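Local coordinates for iron uptake protein A2 (Synechocystis sp., PDB 2VOZ) that binds ferric iron in the periplasm and is probably a substrate-binding subunit of an ABC transporter that imports Fe(3+), at residues 114-119 with 259-264; 129-134 with 161-166; 145-150 with 254-259; 172-177 with 188-193; 177-182 with 322-327. All coordinates share one frame; numbering follows the deposited sequence.

How the contacts relate
All five contacts lie in the two-lobed fold of a periplasmic binding protein, their centres 10 to 18 Å apart. Contacts 1 and 2 reach the same sheet through its neighbouring antiparallel strands 261-268 and 124-136. Contact 3 joins the loops that follow strands 124-136 and 245-248, and shares Thr259 with contact 1. Contacts 4 and 5 both use helix 168-181 and share Arg177. Along the chain, contacts 2, 3 and 4 are nested inside the loop closed by contact 1, whereas contact 5 crosses it. Distant parts of the sequence thus close around one sheet and one helix, which carries the iron-binding Tyr169 near its start.

Contact 1. Residues 114-119 with 259-264; sequences ENLRHP and THVNVS
Leu116 packs against Val261 and Val263, two residues on the same side of strand 261-268. In a periplasmic binding protein of this kind, long hinge strands cross between the two lobes. The pairing of strand 261-268 with both 82-86 and 124-136 is consistent with that role.

The contact itself is apolar and buried. One branch of Leu116 does the touching. Its CD2 lies 4.0 Å from CG1 of Val263 and 4.4 Å from CG2 of Val261. The Leu116 and Val263 side chains cross obliquely. With chi1 of Leu116 at -59°, CG sits beside the backbone N, and the end of the side chain comes nearer to the strand than its CB direction suggests.

Backbone hydrogen bonds frame this packing. Leu116 pairs with Gly125, at the start of strand 124-136, and His260 pairs with Arg131 farther along that strand. Asn115 pairs with Val326 in the loop before helix 327-331.

Between the two valines, Asn262 turns away from Leu116. Its OD1 accepts from Ala88 N and from its own neighbour. Val263 N reaches Asn262 OD1 at 2.7 Å, in the carbonyl plane and on a lone pair.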
# COMPACT_ATOMS: atom_id res chain seq x y z
N GLU B 114 28.36 20.25 -12.50
CA GLU B 114 29.61 19.52 -12.37
C GLU B 114 29.88 18.99 -10.95
O GLU B 114 30.39 17.90 -10.78
CB GLU B 114 30.78 20.42 -12.84
CG GLU B 114 32.12 19.70 -12.93
N ASN B 115 29.53 19.76 -9.92
CA ASN B 115 29.85 19.34 -8.55
C ASN B 115 28.90 18.29 -7.97
O ASN B 115 29.16 17.73 -6.89
CB ASN B 115 29.98 20.53 -7.60
CG ASN B 115 28.66 21.11 -7.21
OD1 ASN B 115 27.91 21.58 -8.04
ND2 ASN B 115 28.36 21.06 -5.91
N LEU B 116 27.83 18.00 -8.70
CA LEU B 116 26.85 17.02 -8.25
C LEU B 116 26.97 15.71 -9.03
O LEU B 116 26.07 14.88 -9.02
CB LEU B 116 25.45 17.60 -8.40
CG LEU B 116 25.25 18.90 -7.60
CD1 LEU B 116 23.86 19.36 -7.83
CD2 LEU B 116 25.53 18.72 -6.10
N ARG B 117 28.12 15.52 -9.68
CA ARG B 117 28.40 14.26 -10.38
C ARG B 117 29.84 13.88 -10.26
O ARG B 117 30.69 14.72 -9.94
CB ARG B 117 28.01 14.33 -11.86
CG ARG B 117 28.50 15.58 -12.62
CD ARG B 117 27.95 15.55 -14.05
NE ARG B 117 28.04 16.85 -14.75
CZ ARG B 117 29.14 17.30 -15.33
NH1 ARG B 117 30.26 16.58 -15.28
NH2 ARG B 117 29.15 18.47 -15.94
N HIS B 118 30.13 12.60 -10.46
CA HIS B 118 31.48 12.11 -10.28
C HIS B 118 32.40 12.65 -11.38
O HIS B 118 32.02 12.66 -12.55
CB HIS B 118 31.45 10.58 -10.26
CG HIS B 118 32.76 9.98 -9.89
ND1 HIS B 118 33.05 9.54 -8.61
CD2 HIS B 118 33.88 9.82 -10.62
CE1 HIS B 118 34.30 9.11 -8.58
NE2 HIS B 118 34.82 9.27 -9.79
N PRO B 119 33.61 13.10 -11.00
CA PRO B 119 34.53 13.69 -11.97
C PRO B 119 34.89 12.75 -13.13
O PRO B 119 35.30 13.24 -14.18
CB PRO B 119 35.78 13.99 -11.11
CG PRO B 119 35.26 14.17 -9.74
CD PRO B 119 34.20 13.10 -9.64
N THR B 259 25.79 25.73 2.35
CA THR B 259 25.29 24.66 3.18
C THR B 259 25.82 23.32 2.62
O THR B 259 25.94 23.14 1.43
CB THR B 259 23.75 24.67 3.07
OG1 THR B 259 23.25 25.95 3.53
CG2 THR B 259 23.13 23.51 3.88
N HIS B 260 26.01 22.35 3.49
CA HIS B 260 26.46 21.04 3.02
C HIS B 260 25.30 20.41 2.24
O HIS B 260 24.20 20.33 2.74
CB HIS B 260 26.80 20.17 4.22
CG HIS B 260 27.04 18.73 3.88
ND1 HIS B 260 28.22 18.29 3.34
CD2 HIS B 260 26.25 17.64 4.02
CE1 HIS B 260 28.16 16.98 3.15
NE2 HIS B 260 26.97 16.56 3.56
N VAL B 261 25.56 20.02 1.00
CA VAL B 261 24.54 19.29 0.24
C VAL B 261 25.04 17.86 -0.05
O VAL B 261 26.26 17.57 0.02
CB VAL B 261 24.13 20.01 -1.04
CG1 VAL B 261 23.41 21.33 -0.70
CG2 VAL B 261 25.36 20.22 -1.95
N ASN B 262 24.09 16.97 -0.29
CA ASN B 262 24.42 15.61 -0.66
C ASN B 262 23.37 15.20 -1.69
O ASN B 262 22.39 15.91 -1.88
CB ASN B 262 24.37 14.71 0.58
CG ASN B 262 25.24 13.50 0.44
OD1 ASN B 262 25.44 12.98 -0.67
ND2 ASN B 262 25.74 13.00 1.58
N VAL B 263 23.60 14.08 -2.36
CA VAL B 263 22.74 13.69 -3.47
C VAL B 263 22.17 12.31 -3.32
O VAL B 263 22.72 11.48 -2.59
CB VAL B 263 23.51 13.77 -4.85
CG1 VAL B 263 23.97 15.19 -5.15
CG2 VAL B 263 24.73 12.81 -4.87
N SER B 264 21.07 12.07 -4.03
CA SER B 264 20.74 10.69 -4.42
C SER B 264 21.05 10.60 -5.91
O SER B 264 20.91 11.60 -6.68
CB SER B 264 19.27 10.33 -4.18
OG SER B 264 18.45 10.97 -5.10

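Contact 2. Residues 129-134 with 161-166; sequences RARVLY and LVRPSS
Arg131 lies on the extended strand 124-136, and Arg163 on the irregular chain after strand 160-161, with 12.3 Å between Arg131 CA and Arg163 CA. The gap is spanned mainly by the Arg131 side chain, which points toward the loop. Its CG is anti to the backbone N (chi1 -166°) and the chain bends at chi2.

The meeting is between the end of one arginine and the stem of the other. Arg131 NH2 lies 4.1 Å from Arg163 CD and 4.2 Å from Arg163 CG. It is also 4.4 Å from CG2 of Val162. These carbons approach the guanidinium obliquely. The two arginine chains cross at about a right angle, and their guanidinium planes are 38° apart.

The polar end of Arg131 is satisfied outside the contact. NH1 forms a salt bridge with Asp205 OD2, and NH2 bonds to Asn170 OD1. Arg163 NH1 makes a long, weak ion pair with Asp205 OD1, so one carboxylate faces both cations. A sulfate, probably from the crystallisation liquor, lies about 5 Å from the Arg163 side chain.

Arg131 comes within about 3 Å of the Tyr169 side chain, and Arg163 within about 5 Å of that of Tyr226. Both tyrosines bind iron, so this arginine pair borders the ferric site between the lobes.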
# COMPACT_ATOMS: atom_id res chain seq x y z
N ARG B 129 19.76 17.03 -1.22
CA ARG B 129 19.20 17.36 0.09
C ARG B 129 20.27 18.19 0.79
O ARG B 129 21.44 18.16 0.39
CB ARG B 129 18.91 16.08 0.93
CG ARG B 129 20.12 15.14 1.17
CD ARG B 129 20.33 14.03 0.09
NE ARG B 129 19.13 13.21 -0.06
CZ ARG B 129 18.78 12.23 0.80
NH1 ARG B 129 19.57 11.93 1.83
NH2 ARG B 129 17.64 11.58 0.64
N ALA B 130 19.87 18.94 1.78
CA ALA B 130 20.82 19.75 2.55
C ALA B 130 20.85 19.22 3.96
O ALA B 130 19.80 18.83 4.47
CB ALA B 130 20.35 21.25 2.56
N ARG B 131 22.02 19.20 4.60
CA ARG B 131 22.11 18.79 5.99
C ARG B 131 22.13 20.11 6.77
O ARG B 131 23.09 20.88 6.70
CB ARG B 131 23.34 17.89 6.26
CG ARG B 131 23.24 17.18 7.64
CD ARG B 131 23.90 15.82 7.56
NE ARG B 131 23.71 15.02 8.77
CZ ARG B 131 22.57 14.38 9.09
NH1 ARG B 131 21.51 14.45 8.30
NH2 ARG B 131 22.51 13.66 10.21
N VAL B 132 21.03 20.40 7.44
CA VAL B 132 20.81 21.72 7.99
C VAL B 132 20.80 21.68 9.52
O VAL B 132 20.98 20.63 10.12
CB VAL B 132 19.48 22.32 7.48
CG1 VAL B 132 19.53 22.56 5.96
CG2 VAL B 132 18.24 21.44 7.89
N LEU B 133 20.56 22.84 10.13
CA LEU B 133 20.39 22.90 11.56
C LEU B 133 18.94 23.13 11.88
O LEU B 133 18.20 23.79 11.11
CB LEU B 133 21.19 24.05 12.14
CG LEU B 133 22.68 24.11 11.78
CD1 LEU B 133 23.43 25.16 12.62
CD2 LEU B 133 23.32 22.75 11.97
N TYR B 134 18.53 22.54 13.00
CA TYR B 134 17.20 22.76 13.56
C TYR B 134 17.40 23.36 14.94
O TYR B 134 18.34 23.00 15.65
CB TYR B 134 16.43 21.45 13.64
CG TYR B 134 16.11 20.97 12.26
CD1 TYR B 134 16.88 19.99 11.65
CD2 TYR B 134 15.10 21.57 11.52
CE1 TYR B 134 16.60 19.54 10.35
CE2 TYR B 134 14.81 21.15 10.23
CZ TYR B 134 15.57 20.14 9.65
OH TYR B 134 15.26 19.74 8.37
N LEU B 161 22.14 17.87 19.32
CA LEU B 161 21.55 16.57 19.02
C LEU B 161 21.90 16.09 17.62
O LEU B 161 21.67 16.80 16.66
CB LEU B 161 20.04 16.69 19.08
CG LEU B 161 19.54 16.96 20.49
CD1 LEU B 161 18.18 17.63 20.35
CD2 LEU B 161 19.45 15.66 21.30
N VAL B 162 22.47 14.89 17.52
CA VAL B 162 22.74 14.28 16.22
C VAL B 162 22.67 12.77 16.33
O VAL B 162 22.91 12.23 17.43
CB VAL B 162 24.11 14.75 15.65
CG1 VAL B 162 25.26 14.23 16.51
CG2 VAL B 162 24.26 14.34 14.17
N ARG B 163 22.33 12.10 15.22
CA ARG B 163 22.18 10.64 15.26
C ARG B 163 23.57 9.98 15.28
O ARG B 163 24.59 10.66 15.18
CB ARG B 163 21.35 10.18 14.08
CG ARG B 163 22.06 10.35 12.75
CD ARG B 163 21.15 10.04 11.58
NE ARG B 163 20.58 8.70 11.62
CZ ARG B 163 19.61 8.31 10.80
NH1 ARG B 163 19.12 9.18 9.92
NH2 ARG B 163 19.13 7.07 10.86
N PRO B 164 23.62 8.65 15.50
CA PRO B 164 24.89 7.94 15.59
C PRO B 164 25.87 8.11 14.40
O PRO B 164 25.44 8.33 13.26
CB PRO B 164 24.45 6.49 15.72
CG PRO B 164 23.16 6.56 16.49
CD PRO B 164 22.49 7.77 15.80
N SER B 165 27.16 7.96 14.70
CA SER B 165 28.22 8.14 13.71
C SER B 165 28.22 7.11 12.57
O SER B 165 28.86 7.35 11.55
CB SER B 165 29.59 8.11 14.39
OG SER B 165 29.66 6.95 15.18
N SER B 166 27.56 5.96 12.78
CA SER B 166 27.41 4.93 11.73
C SER B 166 26.61 5.42 10.53
O SER B 166 26.66 4.82 9.44
CB SER B 166 26.70 3.70 12.30
OG SER B 166 25.56 4.06 13.10

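Contact 3. Residues 145-150 with 254-259; sequences LSTYEA and SGERGT
Thr147 meets Glu256 and Tyr148 meets Thr259 where two loops of the binding-protein fold come together. Thr147 opens an ST motif at the turn into the 3-10 segment: its OG1 accepts from Ala150 N at 2.9 Å.

With chi1 at 63°, Thr147 OG1 lies between the backbone N and the carbonyl carbon and turns back to Ala150. The same rotamer sends CG2 to the other loop. This methyl sits 3.5 Å from Glu256 CD, with both carboxylate oxygens within 3.8 Å. Glu256 bends at chi2, and its chain crosses that of Thr147 at about a right angle. If an alanine stood at Thr147, Ala150 N would probably lose its side-chain acceptor and the Glu256 carboxylate the methyl it lies against.

Tyr148 works deeper in the protein. Its CG is beside the backbone N (chi1 -49°), and the ring reaches inward, touching Leu173 and Pro250. The hydroxyl is hydrogen-bonded to Arg131 O and His260 N, two backbone groups, one on strand 124-136 and one at the entry to strand 261-268. Thr259 turns its own hydroxyl to Pro250 O. Its CG2, anti to the backbone N, is left to touch the tyrosine: Tyr148 OH and Thr259 CG2 are 3.5 Å apart.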
# COMPACT_ATOMS: atom_id res chain seq x y z
N LEU B 145 23.41 31.27 15.65
CA LEU B 145 23.78 30.18 14.75
C LEU B 145 24.52 30.74 13.54
O LEU B 145 24.26 31.88 13.11
CB LEU B 145 22.50 29.45 14.28
CG LEU B 145 21.74 28.71 15.41
CD1 LEU B 145 20.44 28.17 14.88
CD2 LEU B 145 22.57 27.59 16.05
N SER B 146 25.42 29.94 12.95
CA SER B 146 26.07 30.36 11.70
C SER B 146 26.50 29.15 10.88
O SER B 146 25.95 28.90 9.81
CB SER B 146 27.30 31.25 11.98
OG SER B 146 28.23 30.66 12.87
N THR B 147 27.46 28.41 11.40
CA THR B 147 28.12 27.34 10.64
C THR B 147 28.12 26.02 11.43
O THR B 147 27.95 26.03 12.65
CB THR B 147 29.60 27.69 10.35
OG1 THR B 147 30.32 27.79 11.61
CG2 THR B 147 29.71 29.01 9.54
N TYR B 148 28.34 24.89 10.75
CA TYR B 148 28.59 23.63 11.49
C TYR B 148 29.75 23.83 12.42
O TYR B 148 29.73 23.32 13.53
CB TYR B 148 28.94 22.46 10.55
CG TYR B 148 27.97 22.32 9.42
CD1 TYR B 148 26.72 21.74 9.60
CD2 TYR B 148 28.31 22.79 8.15
CE1 TYR B 148 25.80 21.65 8.51
CE2 TYR B 148 27.42 22.71 7.06
CZ TYR B 148 26.18 22.15 7.25
OH TYR B 148 25.32 22.09 6.17
N GLU B 149 30.76 24.54 11.91
CA GLU B 149 32.04 24.69 12.61
C GLU B 149 31.83 25.37 13.98
O GLU B 149 32.45 25.00 14.98
CB GLU B 149 33.00 25.48 11.72
CG GLU B 149 33.55 24.65 10.50
CD GLU B 149 32.64 24.64 9.26
OE1 GLU B 149 31.45 24.98 9.36
OE2 GLU B 149 33.11 24.25 8.17
N ALA B 150 30.90 26.32 14.04
CA ALA B 150 30.68 27.10 15.28
C ALA B 150 29.95 26.31 16.34
O ALA B 150 29.91 26.72 17.49
CB ALA B 150 29.88 28.39 14.97
N SER B 254 28.71 35.51 4.71
CA SER B 254 29.85 36.07 3.98
C SER B 254 31.07 35.20 4.19
O SER B 254 31.35 34.81 5.33
CB SER B 254 30.18 37.48 4.48
OG SER B 254 29.03 38.20 4.91
N GLY B 255 31.80 34.91 3.14
CA GLY B 255 33.02 34.14 3.26
C GLY B 255 32.84 32.70 3.67
O GLY B 255 33.81 31.99 3.81
N GLU B 256 31.60 32.26 3.91
CA GLU B 256 31.39 30.83 4.13
C GLU B 256 31.04 30.21 2.78
O GLU B 256 30.66 30.92 1.84
CB GLU B 256 30.28 30.56 5.16
CG GLU B 256 30.51 31.22 6.53
CD GLU B 256 31.78 30.72 7.22
OE1 GLU B 256 32.30 31.46 8.09
OE2 GLU B 256 32.26 29.59 6.91
N ARG B 257 31.20 28.89 2.70
CA ARG B 257 31.16 28.17 1.42
C ARG B 257 29.76 27.88 0.91
O ARG B 257 29.55 27.78 -0.29
CB ARG B 257 31.88 26.83 1.57
CG ARG B 257 33.39 26.95 1.88
CD ARG B 257 33.95 25.55 2.14
NE ARG B 257 33.72 24.67 1.00
CZ ARG B 257 34.54 24.54 -0.04
NH1 ARG B 257 34.21 23.73 -1.05
NH2 ARG B 257 35.68 25.24 -0.10
N GLY B 258 28.83 27.65 1.83
CA GLY B 258 27.47 27.21 1.44
C GLY B 258 27.09 26.05 2.35
O GLY B 258 27.93 25.43 3.00
N THR B 259 25.79 25.73 2.35
CA THR B 259 25.29 24.66 3.18
C THR B 259 25.82 23.32 2.62
O THR B 259 25.94 23.14 1.43
CB THR B 259 23.75 24.67 3.07
OG1 THR B 259 23.25 25.95 3.53
CG2 THR B 259 23.13 23.51 3.88

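Contact 4. Residues 172-177 with 188-193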
# COMPACT_ATOMS: atom_id res chain seq x y z
N SER B 172 29.17 11.57 5.69
CA SER B 172 29.38 12.50 4.59
C SER B 172 29.59 13.96 5.02
O SER B 172 30.43 14.69 4.41
CB SER B 172 28.24 12.36 3.55
OG SER B 172 28.39 11.08 2.89
N LEU B 173 28.87 14.41 6.05
CA LEU B 173 29.10 15.75 6.55
C LEU B 173 30.51 15.89 7.08
O LEU B 173 31.21 16.85 6.77
CB LEU B 173 28.10 16.14 7.61
CG LEU B 173 28.30 17.52 8.23
CD1 LEU B 173 28.25 18.66 7.22
CD2 LEU B 173 27.24 17.74 9.33
N THR B 174 30.95 14.90 7.85
CA THR B 174 32.30 14.99 8.39
C THR B 174 33.34 14.91 7.27
O THR B 174 34.34 15.62 7.28
CB THR B 174 32.54 13.89 9.39
OG1 THR B 174 31.66 14.06 10.54
CG2 THR B 174 34.00 13.86 9.86
N ALA B 175 33.07 14.04 6.29
CA ALA B 175 33.97 13.88 5.14
C ALA B 175 34.14 15.21 4.43
O ALA B 175 35.23 15.55 4.00
CB ALA B 175 33.37 12.86 4.20
N SER B 176 33.04 15.94 4.29
CA SER B 176 33.13 17.27 3.65
C SER B 176 34.01 18.24 4.46
O SER B 176 34.75 19.03 3.86
CB SER B 176 31.74 17.86 3.40
OG SER B 176 31.16 18.39 4.57
N ARG B 177 33.95 18.17 5.79
CA ARG B 177 34.77 19.05 6.60
C ARG B 177 36.24 18.66 6.43
O ARG B 177 37.09 19.56 6.37
CB ARG B 177 34.38 18.99 8.08
CG ARG B 177 32.95 19.45 8.40
CD ARG B 177 32.62 20.83 7.77
NE ARG B 177 31.91 20.63 6.51
CZ ARG B 177 31.32 21.60 5.82
NH1 ARG B 177 30.66 21.31 4.71
NH2 ARG B 177 31.40 22.86 6.26
N ARG B 188 39.61 18.54 15.63
CA ARG B 188 39.38 19.49 16.70
C ARG B 188 37.89 19.90 16.74
O ARG B 188 37.27 19.97 17.81
CB ARG B 188 40.30 20.70 16.51
CG ARG B 188 40.10 21.76 17.56
CD ARG B 188 41.42 22.45 17.82
NE ARG B 188 41.38 23.54 18.80
CZ ARG B 188 41.60 23.42 20.12
NH1 ARG B 188 41.81 22.23 20.71
NH2 ARG B 188 41.59 24.51 20.87
N TRP B 189 37.32 20.12 15.56
CA TRP B 189 35.88 20.43 15.44
C TRP B 189 35.04 19.28 15.99
O TRP B 189 34.15 19.53 16.80
CB TRP B 189 35.49 20.70 13.97
CG TRP B 189 33.99 20.72 13.78
CD1 TRP B 189 33.11 21.68 14.21
CD2 TRP B 189 33.22 19.77 13.06
NE1 TRP B 189 31.82 21.36 13.83
CE2 TRP B 189 31.86 20.19 13.11
CE3 TRP B 189 33.54 18.58 12.37
CZ2 TRP B 189 30.81 19.46 12.50
CZ3 TRP B 189 32.49 17.86 11.76
CH2 TRP B 189 31.15 18.32 11.82
N LEU B 190 35.35 18.03 15.60
CA LEU B 190 34.59 16.86 16.10
C LEU B 190 34.68 16.78 17.63
O LEU B 190 33.72 16.48 18.29
CB LEU B 190 35.09 15.55 15.50
CG LEU B 190 34.82 15.34 14.01
CD1 LEU B 190 35.68 14.23 13.47
CD2 LEU B 190 33.31 15.09 13.79
N GLN B 191 35.88 16.99 18.18
CA GLN B 191 36.04 16.94 19.62
C GLN B 191 35.10 17.92 20.31
O GLN B 191 34.44 17.56 21.28
CB GLN B 191 37.48 17.32 19.98
CG GLN B 191 38.45 16.19 19.65
CD GLN B 191 39.86 16.61 19.93
OE1 GLN B 191 40.27 17.71 19.58
NE2 GLN B 191 40.62 15.74 20.56
N GLY B 192 35.06 19.17 19.83
CA GLY B 192 34.17 20.18 20.40
C GLY B 192 32.69 19.85 20.23
O GLY B 192 31.90 20.02 21.16
N LEU B 193 32.33 19.37 19.04
CA LEU B 193 30.96 18.94 18.74
C LEU B 193 30.49 17.83 19.66
O LEU B 193 29.44 17.94 20.31
CB LEU B 193 30.88 18.48 17.28
CG LEU B 193 29.43 18.33 16.80
CD1 LEU B 193 28.71 19.69 16.58
CD2 LEU B 193 29.47 17.56 15.50
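Arg177 lays its aliphatic stem over one face of the Trp189 indole. Its CG is 3.7 Å from Trp189 CZ3 and makes a CH-pi contact, 26° off the normal of the six-membered ring. At the rim of the same ring, near its plane, Thr174 OG1 approaches Trp189 CZ3. Thr174 also meets Leu190 with both of its branches. OG1 is 3.8 Å from Leu190 CD2, and CG2 is 4.0 Å from Leu190 CD1. These two side chains cross at about a right angle.

The next shell holds these groups in place. On the opposite face of the indole, Leu193 CD2 lies 3.7 Å above the Trp189 ring plane, toward the rim. Trp189 NE1 donates to Tyr148 O, which helps hold the ring's rotation. The Arg177 chain bends at chi2 and chi3 and folds back along its own helix. Its NE and NH1 both grip Ser176 OG side-on, at 3.1 and 3.0 Å, with the oxygen in the guanidinium plane. Ser176 OG in turn donates to Leu173 O at 2.7 Å. The remaining nitrogen, NH2, forms a salt bridge with Glu149 OE2. Farther out, Met340 of helix 333-342 touches both Thr174 and Leu190.

The two segments run at 138° with axes 11.6 Å apart. Helices 168-181 and 183-195 follow each other directly, so this is a roughly antiparallel helical hairpin on the alpha/beta lobe that carries Tyr169.

Contact 5. Residues 177-182 with 322-327; sequences RIAIHG and DPLNVS
Asp322 OD2 accepts a 2.6 Å hydrogen bond from a water, which itself accepts from Arg177 NH1 at 2.9 Å. The water thus links the two side chains, lying at the guanidinium edge, in its plane. The direct salt bridge between Arg177 NH1 and Asp322 OD2 is long, at 3.9 Å, with the carboxylate plane turned 84° from the guanidinium. Arg177 NH2 has its closer salt bridge with Glu149.

Ile180 wedges in beside this bridge. Its CD1 is 3.4 Å from Asp322 OD2 and also sits over the centre of one guanidinium face, so that face lies against a methyl. Farther along, Ala179 CB touches both methyls of Leu324, CD1 and CD2, each at 4.2 Å.

Asp322 OD1 has other duties. It accepts from Leu324 N at 2.8 Å, an Asx turn, and forms a salt bridge with Arg257 NH1. A leucine in place of Asp322 would probably leave Arg257 without its charge partner, Leu324 N without its acceptor and the bridging water without the carboxylate it donates to. Three residues on, Asn325 OD1 takes Ser327 N and Ser327 OG from opposite faces of its plane.

The contact ties the last turns of helix 168-181 to the loop leading into helix 327-331. Asp322 pairs by backbone with Thr259, just before strand 261-268.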
# COMPACT_ATOMS: atom_id res chain seq x y z
N ARG B 177 33.95 18.17 5.79
CA ARG B 177 34.77 19.05 6.60
C ARG B 177 36.24 18.66 6.43
O ARG B 177 37.09 19.56 6.37
CB ARG B 177 34.38 18.99 8.08
CG ARG B 177 32.95 19.45 8.40
CD ARG B 177 32.62 20.83 7.77
NE ARG B 177 31.91 20.63 6.51
CZ ARG B 177 31.32 21.60 5.82
NH1 ARG B 177 30.66 21.31 4.71
NH2 ARG B 177 31.40 22.86 6.26
N ILE B 178 36.53 17.36 6.37
CA ILE B 178 37.94 16.92 6.12
C ILE B 178 38.45 17.46 4.76
O ILE B 178 39.57 18.00 4.65
CB ILE B 178 38.06 15.41 6.16
CG1 ILE B 178 37.70 14.88 7.54
CG2 ILE B 178 39.49 14.98 5.78
CD1 ILE B 178 37.63 13.34 7.61
N ALA B 179 37.63 17.32 3.73
CA ALA B 179 37.97 17.79 2.39
C ALA B 179 38.33 19.29 2.42
O ALA B 179 39.29 19.74 1.78
CB ALA B 179 36.80 17.51 1.42
N ILE B 180 37.58 20.05 3.21
CA ILE B 180 37.67 21.50 3.25
C ILE B 180 38.79 21.96 4.18
O ILE B 180 39.59 22.80 3.79
CB ILE B 180 36.33 22.16 3.73
CG1 ILE B 180 35.19 21.94 2.70
CG2 ILE B 180 36.51 23.69 4.01
CD1 ILE B 180 33.81 22.18 3.34
N HIS B 181 38.88 21.39 5.38
CA HIS B 181 39.73 21.91 6.47
C HIS B 181 40.97 21.09 6.76
O HIS B 181 41.86 21.57 7.49
CB HIS B 181 38.92 21.99 7.79
CG HIS B 181 37.73 22.90 7.73
ND1 HIS B 181 37.83 24.25 7.46
CD2 HIS B 181 36.41 22.65 7.94
CE1 HIS B 181 36.62 24.79 7.48
NE2 HIS B 181 35.74 23.84 7.78
N GLY B 182 41.03 19.87 6.23
CA GLY B 182 42.04 18.91 6.65
C GLY B 182 41.70 18.15 7.92
O GLY B 182 40.81 18.53 8.68
N ASP B 322 27.25 24.39 -0.84
CA ASP B 322 28.70 24.31 -0.98
C ASP B 322 29.03 23.74 -2.37
O ASP B 322 28.44 22.72 -2.78
CB ASP B 322 29.20 23.39 0.14
CG ASP B 322 30.72 23.36 0.26
OD1 ASP B 322 31.43 23.43 -0.75
OD2 ASP B 322 31.20 23.26 1.41
N PRO B 323 29.94 24.42 -3.12
CA PRO B 323 30.34 23.97 -4.47
C PRO B 323 31.28 22.75 -4.48
O PRO B 323 31.62 22.26 -5.56
CB PRO B 323 31.03 25.21 -5.05
CG PRO B 323 31.66 25.87 -3.86
CD PRO B 323 30.62 25.68 -2.74
N LEU B 324 31.63 22.21 -3.31
CA LEU B 324 32.51 21.01 -3.21
C LEU B 324 32.02 19.88 -4.10
O LEU B 324 30.82 19.57 -4.11
CB LEU B 324 32.58 20.54 -1.76
CG LEU B 324 33.42 19.34 -1.44
CD1 LEU B 324 34.90 19.82 -1.51
CD2 LEU B 324 33.13 18.81 -0.05
N ASN B 325 32.91 19.23 -4.85
CA ASN B 325 32.41 18.11 -5.66
C ASN B 325 31.98 17.02 -4.69
O ASN B 325 32.72 16.68 -3.76
CB ASN B 325 33.46 17.61 -6.66
CG ASN B 325 32.94 16.51 -7.55
OD1 ASN B 325 32.87 15.35 -7.13
ND2 ASN B 325 32.53 16.87 -8.78
N VAL B 326 30.78 16.48 -4.89
CA VAL B 326 30.23 15.52 -3.92
C VAL B 326 31.01 14.20 -3.91
O VAL B 326 30.85 13.44 -2.95
CB VAL B 326 28.72 15.29 -4.09
CG1 VAL B 326 27.93 16.61 -3.81
CG2 VAL B 326 28.46 14.76 -5.50
N SER B 327 31.87 13.95 -4.88
CA SER B 327 32.73 12.72 -4.78
C SER B 327 33.66 12.79 -3.54
O SER B 327 34.13 11.74 -3.06
CB SER B 327 33.56 12.46 -6.04
OG SER B 327 34.54 13.47 -6.20
O HOH W 1 30.17 23.97 3.74